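PDB 3SON: hypothetical NUDIX hydrolase from Listeria monocytogenes, which probably hydrolyses nucleoside diphosphates linked to another moiety, as other Nudix enzymes do, and carries a calcium ion in the crystal. Local coordinates for residues Asp31-Val36 against Glu112-Ser117; Ser120-Leu125 against Ser129-Leu134. All coordinates share one frame; numbering follows the deposited sequence.

Interaction 1: residues Asp31-Val36 against Glu112-Ser117; sequences DVWQFV and ELRWVS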
loop_
_atom_site.group_PDB
_atom_site.type_symbol
_atom_site.label_atom_id
_atom_site.label_comp_id
_atom_site.label_asym_id
_atom_site.label_seq_id
_atom_site.Cartn_x
_atom_site.Cartn_y
_atom_site.Cartn_z
ATOM N N ASP A 31 -13.486 -6.837 16.141
ATOM C CA ASP A 31 -14.328 -5.826 15.471
ATOM C C ASP A 31 -13.540 -5.203 14.282
ATOM O O ASP A 31 -13.032 -4.083 14.370
ATOM C CB ASP A 31 -14.817 -4.764 16.455
ATOM C CG ASP A 31 -15.887 -3.819 15.854
ATOM O OD1 ASP A 31 -16.470 -4.126 14.773
ATOM O OD2 ASP A 31 -16.158 -2.763 16.478
ATOM N N VAL A 32 -13.445 -5.957 13.197
ATOM C CA VAL A 32 -12.589 -5.652 12.068
ATOM C C VAL A 32 -13.359 -5.994 10.800
ATOM O O VAL A 32 -13.907 -7.045 10.723
ATOM C CB VAL A 32 -11.293 -6.544 12.139
ATOM C CG1 VAL A 32 -10.606 -6.653 10.789
ATOM C CG2 VAL A 32 -10.325 -6.042 13.183
ATOM N N TRP A 33 -13.370 -5.077 9.812
ATOM C CA TRP A 33 -14.054 -5.292 8.548
ATOM C C TRP A 33 -12.951 -5.414 7.522
ATOM O O TRP A 33 -11.945 -4.674 7.577
ATOM C CB TRP A 33 -14.901 -4.081 8.203
ATOM C CG TRP A 33 -16.134 -3.917 8.987
ATOM C CD1 TRP A 33 -16.306 -3.194 10.164
ATOM C CD2 TRP A 33 -17.411 -4.543 8.728
ATOM N NE1 TRP A 33 -17.583 -3.307 10.607
ATOM C CE2 TRP A 33 -18.292 -4.122 9.802
ATOM C CE3 TRP A 33 -17.896 -5.412 7.756
ATOM C CZ2 TRP A 33 -19.616 -4.526 9.877
ATOM C CZ3 TRP A 33 -19.240 -5.800 7.824
ATOM C CH2 TRP A 33 -20.080 -5.361 8.885
ATOM N N GLN A 34 -13.057 -6.406 6.660
ATOM C CA GLN A 34 -12.042 -6.672 5.631
ATOM C C GLN A 34 -12.645 -7.293 4.364
ATOM O O GLN A 34 -13.838 -7.685 4.291
ATOM C CB GLN A 34 -10.938 -7.643 6.164
ATOM C CG GLN A 34 -11.510 -9.042 6.529
ATOM C CD GLN A 34 -10.581 -9.975 7.304
ATOM O OE1 GLN A 34 -11.049 -11.023 7.801
ATOM N NE2 GLN A 34 -9.260 -9.680 7.319
ATOM N N PHE A 35 -11.802 -7.402 3.349
ATOM C CA PHE A 35 -12.126 -8.130 2.138
ATOM C C PHE A 35 -11.621 -9.583 2.214
ATOM O O PHE A 35 -11.142 -10.004 3.269
ATOM C CB PHE A 35 -11.562 -7.396 0.909
ATOM C CG PHE A 35 -12.168 -6.020 0.674
ATOM C CD1 PHE A 35 -13.513 -5.858 0.524
ATOM C CD2 PHE A 35 -11.343 -4.884 0.470
ATOM C CE1 PHE A 35 -14.056 -4.581 0.247
ATOM C CE2 PHE A 35 -11.868 -3.611 0.254
ATOM C CZ PHE A 35 -13.231 -3.454 0.136
ATOM N N VAL A 36 -11.895 -10.357 1.165
ATOM C CA VAL A 36 -11.373 -11.692 1.015
ATOM C C VAL A 36 -9.848 -11.562 0.968
ATOM O O VAL A 36 -9.306 -10.703 0.278
ATOM C CB VAL A 36 -11.939 -12.375 -0.253
ATOM C CG1 VAL A 36 -11.174 -13.655 -0.639
ATOM C CG2 VAL A 36 -13.388 -12.672 -0.116
ATOM N N GLU A 112 -20.483 -11.677 9.329
ATOM C CA GLU A 112 -21.391 -10.937 8.489
ATOM C C GLU A 112 -20.681 -10.594 7.181
ATOM O O GLU A 112 -19.515 -10.222 7.184
ATOM C CB GLU A 112 -21.891 -9.658 9.243
ATOM C CG GLU A 112 -22.623 -8.650 8.351
ATOM C CD GLU A 112 -23.207 -7.495 9.072
ATOM O OE1 GLU A 112 -23.124 -7.426 10.324
ATOM O OE2 GLU A 112 -23.842 -6.638 8.396
ATOM N N LEU A 113 -21.436 -10.696 6.067
ATOM C CA LEU A 113 -21.101 -10.039 4.804
ATOM C C LEU A 113 -22.123 -8.876 4.717
ATOM O O LEU A 113 -23.336 -9.123 4.880
ATOM C CB LEU A 113 -21.352 -10.945 3.621
ATOM C CG LEU A 113 -21.171 -10.394 2.163
ATOM C CD1 LEU A 113 -19.744 -10.004 1.896
ATOM C CD2 LEU A 113 -21.706 -11.308 1.056
ATOM N N ARG A 114 -21.636 -7.649 4.556
ATOM C CA ARG A 114 -22.485 -6.508 4.356
ATOM C C ARG A 114 -22.230 -5.867 2.990
ATOM O O ARG A 114 -21.085 -5.609 2.598
ATOM C CB ARG A 114 -22.249 -5.510 5.505
ATOM C CG ARG A 114 -23.295 -4.399 5.579
ATOM C CD ARG A 114 -22.820 -3.349 6.579
ATOM N NE ARG A 114 -23.082 -3.762 7.961
ATOM C CZ ARG A 114 -22.825 -3.032 9.050
ATOM N NH1 ARG A 114 -22.312 -1.810 8.968
ATOM N NH2 ARG A 114 -23.127 -3.512 10.258
ATOM N N TRP A 115 -23.322 -5.644 2.271
ATOM C CA TRP A 115 -23.320 -5.024 0.947
ATOM C C TRP A 115 -23.584 -3.547 1.162
ATOM O O TRP A 115 -24.654 -3.152 1.697
ATOM C CB TRP A 115 -24.447 -5.628 0.118
ATOM C CG TRP A 115 -24.166 -7.001 -0.310
ATOM C CD1 TRP A 115 -24.798 -8.153 0.077
ATOM C CD2 TRP A 115 -23.118 -7.420 -1.205
ATOM N NE1 TRP A 115 -24.217 -9.256 -0.510
ATOM C CE2 TRP A 115 -23.188 -8.864 -1.284
ATOM C CE3 TRP A 115 -22.119 -6.759 -1.910
ATOM C CZ2 TRP A 115 -22.299 -9.613 -2.054
ATOM C CZ3 TRP A 115 -21.214 -7.527 -2.642
ATOM C CH2 TRP A 115 -21.340 -8.914 -2.756
ATOM N N VAL A 116 -22.583 -2.713 0.855
ATOM C CA VAL A 116 -22.587 -1.308 1.227
ATOM C C VAL A 116 -22.165 -0.441 0.044
ATOM O O VAL A 116 -21.549 -0.908 -0.898
ATOM C CB VAL A 116 -21.605 -1.069 2.404
ATOM C CG1 VAL A 116 -22.068 -1.855 3.637
ATOM C CG2 VAL A 116 -20.184 -1.510 2.020
ATOM N N SER A 117 -22.476 0.850 0.114
ATOM C CA SER A 117 -22.053 1.755 -0.926
ATOM C C SER A 117 -20.540 1.960 -0.854
ATOM O O SER A 117 -19.899 1.623 0.119
ATOM C CB SER A 117 -22.701 3.112 -0.750
ATOM O OG SER A 117 -22.184 3.713 0.412
#

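Interaction 2: residues Ser120-Leu125 against Ser129-Leu134; sequences SAIQLL and SNKTAL. Unlike the reference sequence in segment 120-125: I122 (reference Val).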
loop_
_atom_site.group_PDB
_atom_site.type_symbol
_atom_site.label_atom_id
_atom_site.label_comp_id
_atom_site.label_asym_id
_atom_site.label_seq_id
_atom_site.Cartn_x
_atom_site.Cartn_y
_atom_site.Cartn_z
ATOM N N SER A 120 -19.661 4.013 2.133
ATOM C CA SER A 120 -19.840 3.281 3.381
ATOM C C SER A 120 -18.728 2.295 3.596
ATOM O O SER A 120 -18.178 2.223 4.676
ATOM C CB SER A 120 -21.197 2.586 3.440
ATOM O OG SER A 120 -22.224 3.577 3.480
ATOM N N ALA A 121 -18.294 1.661 2.487
ATOM C CA ALA A 121 -17.177 0.695 2.525
ATOM C C ALA A 121 -15.872 1.376 2.978
ATOM O O ALA A 121 -15.126 0.820 3.802
ATOM C CB ALA A 121 -17.012 0.075 1.143
ATOM N N ILE A 122 -15.594 2.582 2.435
ATOM C CA ILE A 122 -14.388 3.378 2.836
ATOM C C ILE A 122 -14.329 3.679 4.333
ATOM O O ILE A 122 -13.257 3.563 4.924
ATOM C CB ILE A 122 -14.255 4.699 2.030
ATOM C CG1 ILE A 122 -14.109 4.400 0.546
ATOM C CG2 ILE A 122 -13.107 5.527 2.610
ATOM C CD1 ILE A 122 -12.714 3.902 0.141
ATOM N N GLN A 123 -15.506 3.966 4.942
ATOM C CA GLN A 123 -15.651 4.192 6.369
ATOM C C GLN A 123 -15.391 2.948 7.245
ATOM O O GLN A 123 -14.850 3.052 8.375
ATOM C CB GLN A 123 -17.059 4.768 6.672
ATOM C CG GLN A 123 -17.238 6.207 6.231
ATOM C CD GLN A 123 -16.274 7.116 6.955
ATOM O OE1 GLN A 123 -16.261 7.158 8.184
ATOM N NE2 GLN A 123 -15.432 7.832 6.196
ATOM N N LEU A 124 -15.733 1.774 6.720
ATOM C CA LEU A 124 -15.540 0.484 7.423
ATOM C C LEU A 124 -14.092 0.044 7.401
ATOM O O LEU A 124 -13.616 -0.589 8.345
ATOM C CB LEU A 124 -16.425 -0.608 6.775
ATOM C CG LEU A 124 -17.950 -0.585 7.026
ATOM C CD1 LEU A 124 -18.758 -1.648 6.298
ATOM C CD2 LEU A 124 -18.297 -0.569 8.506
ATOM N N LEU A 125 -13.404 0.278 6.281
ATOM C CA LEU A 125 -12.009 -0.175 6.088
ATOM C C LEU A 125 -10.917 0.467 6.988
ATOM O O LEU A 125 -11.025 1.644 7.357
ATOM C CB LEU A 125 -11.674 0.044 4.607
ATOM C CG LEU A 125 -12.493 -0.883 3.675
ATOM C CD1 LEU A 125 -12.235 -0.510 2.207
ATOM C CD2 LEU A 125 -12.162 -2.353 3.920
ATOM N N SER A 129 -4.168 0.434 1.704
ATOM C CA SER A 129 -4.109 -0.496 0.563
ATOM C C SER A 129 -5.499 -0.980 0.041
ATOM O O SER A 129 -5.785 -1.051 -1.164
ATOM C CB SER A 129 -3.193 -1.687 0.880
ATOM O OG SER A 129 -3.838 -2.705 1.634
ATOM N N ASN A 130 -6.379 -1.299 0.959
ATOM C CA ASN A 130 -7.745 -1.692 0.628
ATOM C C ASN A 130 -8.651 -0.562 0.082
ATOM O O ASN A 130 -9.393 -0.769 -0.903
ATOM C CB ASN A 130 -8.409 -2.247 1.872
ATOM C CG ASN A 130 -7.695 -3.433 2.471
ATOM O OD1 ASN A 130 -6.564 -3.879 2.051
ATOM N ND2 ASN A 130 -8.334 -3.961 3.507
ATOM N N LYS A 131 -8.516 0.620 0.644
ATOM C CA LYS A 131 -9.174 1.789 0.205
ATOM C C LYS A 131 -8.746 2.139 -1.196
ATOM O O LYS A 131 -9.592 2.561 -2.029
ATOM C CB LYS A 131 -8.877 2.914 1.190
ATOM C CG LYS A 131 -9.433 2.589 2.579
ATOM C CD LYS A 131 -9.306 3.807 3.463
ATOM C CE LYS A 131 -9.713 3.494 4.897
ATOM N NZ LYS A 131 -9.487 4.653 5.811
ATOM N N THR A 132 -7.437 2.029 -1.458
ATOM C CA THR A 132 -6.898 2.315 -2.777
ATOM C C THR A 132 -7.440 1.343 -3.824
ATOM O O THR A 132 -7.915 1.798 -4.888
ATOM C CB THR A 132 -5.382 2.342 -2.793
ATOM O OG1 THR A 132 -4.947 3.425 -1.950
ATOM C CG2 THR A 132 -4.827 2.555 -4.259
ATOM N N ALA A 133 -7.405 0.045 -3.535
ATOM C CA ALA A 133 -8.008 -0.980 -4.419
ATOM C C ALA A 133 -9.527 -0.717 -4.687
ATOM O O ALA A 133 -10.050 -0.785 -5.873
ATOM C CB ALA A 133 -7.747 -2.408 -3.852
ATOM N N LEU A 134 -10.215 -0.275 -3.655
ATOM C CA LEU A 134 -11.651 -0.059 -3.768
ATOM C C LEU A 134 -11.915 1.156 -4.649
ATOM O O LEU A 134 -12.802 1.122 -5.468
ATOM C CB LEU A 134 -12.295 0.111 -2.386
ATOM C CG LEU A 134 -13.804 0.348 -2.433
ATOM C CD1 LEU A 134 -14.467 -0.835 -3.062
ATOM C CD2 LEU A 134 -14.376 0.582 -1.037
HETATM O O HOH W 1 -11.825 4.618 7.217
#

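Interaction 1: residues Asp31-Val36 against Glu112-Ser117
W33 meets E112 and R114 across a wide backbone gap, the nearest CA atoms, those of W33 and E112, lying 9.3 Å apart, so the two strands share no backbone hydrogen bond. Both belong to the mixed sheet of the Nudix fold, where strand 20-27 runs between them: Q34 pairs with L25 from one side, E112 with H26 and R114 with V24 from the other. The contact is therefore made by side chains that reach over this middle strand. With CG beside the backbone N and anti to the carbonyl carbon (chi1 -74°), the indole of W33 extends toward strand 110-116 and presents the far end of its six-membered ring. R114 lies across that end at about a right angle: W33 CH2 sits over one face of the guanidinium, offset toward its rim, 3.5 Å from R114 NE. The planes are 53° apart, so this is a tilted contact and not a parallel stack. Farther back along the arginine chain, R114 CB touches W33 CZ3 at 3.8 Å. E112 comes to the edge of the indole near its plane, with CD 3.8 Å from W33 CH2. Its chain is extended, whereas that of R114 bends at chi3 (-80°), which brings NE back to the carboxylate. H26 of the middle strand packs edge-to-face with W33. The two charged side chains are joined by a salt bridge that includes a nearly straight hydrogen bond, R114 NE to E112 OE2 at 3.0 Å, with the oxygen in the guanidinium plane and the N-H arriving from above the carboxylate plane.

Interaction 2: residues Ser120-Leu125 against Ser129-Leu134
An antiparallel helical hairpin in the C-terminal part of the chain, within the Nudix fold, brings I122 and L125 against K131 and L134. The short axes of 120-124 and 129-134 run at 167° to each other and approach to 10.0 Å. L134 reaches three side chains of the first segment with one methyl, CD2: chi1 (180°) carries CG toward the first helix, and chi2 (61°) then sets the methyl among them. L134 CD2 presses on A121 CB at 3.5 Å, closer than two carbons usually come, and meets I122 CD1 and, at 4.0 Å, L125 CD1. L125, where the first helix gives out, also lays CD2 near N130 ND2, the side-chain amide nitrogen. Along one margin K131 runs out fully extended beyond CG, its CG beside L125 CB and its CE 3.3 Å from L125 O. The ammonium reaches a water, K131 NZ to water oxygen 2.7 Å, which is also within hydrogen-bonding distance of I122 O at 2.9 Å and L125 O at 3.1 Å. The lysine is thus tied through water to carbonyls at and just past the C-terminal end of helix 118-124, where the helix dipole would probably favour its positive charge. The hairpin packs on the sheet: N130 rests on F35 of strand 33-39, L134 on I11 and F22, and L124 on V24, while T132 packs on P76 of the second subunit.

In the fold
Both segments of interaction 1 precede interaction 2 in the sequence, and strand 110-116 runs almost directly into helix 118-124, with S117 capping the helix by accepting a bond from S120 N. The two centres are 10 Å apart, within one Nudix domain: interaction 1 spans strands of the mixed sheet near the surface, and interaction 2 is a buried helical hairpin against that sheet. They touch directly, W33 NE1 packing on L124 CD2, F35 CE2 on L125 CD1 and V116 CG2 on A121 CB. Strand 33-39 thus links both contacts with the metal site, since A37, next after V36, binds calcium together with E53 and E57 of helix 46-58.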